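D-isomer specific 2-hydroxyacid dehydrogenase family protein (Desulfovibrio vulgaris, PDB 5TX7) catalyses the oxidation of D-2-hydroxyacids to 2-oxoacids and the reverse reduction, probably with NAD as the cofactor. Local coordinates at the interface of chains A and B. Numbering follows the deposited sequence. Chains: chain A/B, D-isomer specific 2-hydroxyacid dehydrogenase family protein.

The interface of chains A and B. Residues chain A 292; chain B 142-144.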
loop_
_atom_site.group_PDB
_atom_site.type_symbol
_atom_site.label_atom_id
_atom_site.label_comp_id
_atom_site.label_asym_id
_atom_site.label_seq_id
_atom_site.Cartn_x
_atom_site.Cartn_y
_atom_site.Cartn_z
ATOM N N ARG A 292 -2.500 -7.879 13.243
ATOM C CA ARG A 292 -2.044 -8.602 14.421
ATOM C C ARG A 292 -1.636 -7.646 15.559
ATOM O O ARG A 292 -1.890 -7.938 16.714
ATOM C CB ARG A 292 -0.905 -9.561 14.089
ATOM C CG ARG A 292 -0.504 -10.433 15.273
ATOM C CD ARG A 292 0.081 -11.768 14.895
ATOM N NE ARG A 292 1.125 -11.565 13.932
ATOM C CZ ARG A 292 2.321 -11.067 14.228
ATOM N NH1 ARG A 292 2.655 -10.735 15.492
ATOM N NH2 ARG A 292 3.199 -10.897 13.238
ATOM N N THR B 142 -3.077 -13.290 7.239
ATOM C CA THR B 142 -2.939 -12.418 8.395
ATOM C C THR B 142 -2.729 -10.964 7.972
ATOM O O THR B 142 -1.914 -10.679 7.098
ATOM C CB THR B 142 -1.803 -12.867 9.317
ATOM O OG1 THR B 142 -2.146 -14.141 9.894
ATOM C CG2 THR B 142 -1.608 -11.866 10.455
ATOM N N GLN B 143 -3.501 -10.069 8.586
ATOM C CA GLN B 143 -3.407 -8.635 8.354
ATOM C C GLN B 143 -2.247 -8.100 9.216
ATOM O O GLN B 143 -2.179 -8.312 10.418
ATOM C CB GLN B 143 -4.713 -7.923 8.693
ATOM C CG GLN B 143 -5.903 -8.397 7.878
ATOM C CD GLN B 143 -5.719 -8.134 6.389
ATOM O OE1 GLN B 143 -5.920 -7.027 5.906
ATOM N NE2 GLN B 143 -5.313 -9.154 5.662
ATOM N N GLU B 144 -1.328 -7.415 8.558
ATOM C CA GLU B 144 -0.109 -6.955 9.171
ATOM C C GLU B 144 -0.032 -5.426 9.073
ATOM O O GLU B 144 -0.356 -4.817 8.050
ATOM C CB GLU B 144 1.087 -7.639 8.507
ATOM C CG GLU B 144 2.271 -7.951 9.430
ATOM C CD GLU B 144 1.978 -8.973 10.542
ATOM O OE1 GLU B 144 2.556 -8.803 11.642
ATOM O OE2 GLU B 144 1.204 -9.945 10.340
#
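A:Arg292 meets B:Glu144 in a salt bridge between the two copies of the dehydrogenase, and the same arginine is tied by its backbone to B:Gln143. The patch is a part of a two-fold symmetric interface, so its twin recurs with the chains exchanged; dimers are usual in this family, which makes the pairing plausible as the biological one.

In the salt bridge, NH2 of the A:Arg292 guanidinium lies 2.7 Å from OE1 of the B:Glu144 carboxylate. The other carboxylate oxygen stands further back, OE2 being 3.6 Å from the same NH2. NE of A:Arg292 is 3.9 Å from both OE1 and OE2 of B:Glu144, and the two planes are turned 43° apart, so the groups do not form the flat, two-pronged pairing that arginine and carboxylate can make. OE1 sits over the face of the guanidinium beside NH2, away from the directions of its in-plane N-H groups, so the contact as modelled is a charge pairing and not a directed hydrogen bond. The two side chains run alongside each other in the same direction. That of A:Arg292 leaves with CG anti to the backbone N (chi1 -174°), then bends at chi3 (51°), which brings the guanidinium round to the carboxylate. A long, flexible arginine suits this place, as does a glutamate with a bend of its own at chi2.

A:Arg292 is also the first residue of helix 292-310, where main-chain N-H groups lack acceptors within the helix. Its N donates to the main-chain O of B:Gln143, a bond made by main-chain atoms on both sides. The carbonyl of B:Gln143 thus probably serves as a cap from the partner chain for the first N-H of the helix, and the helix dipole may add to the pull on B:Glu144. This backbone bond spans 2.9 Å from A:Arg292 N to B:Gln143 O.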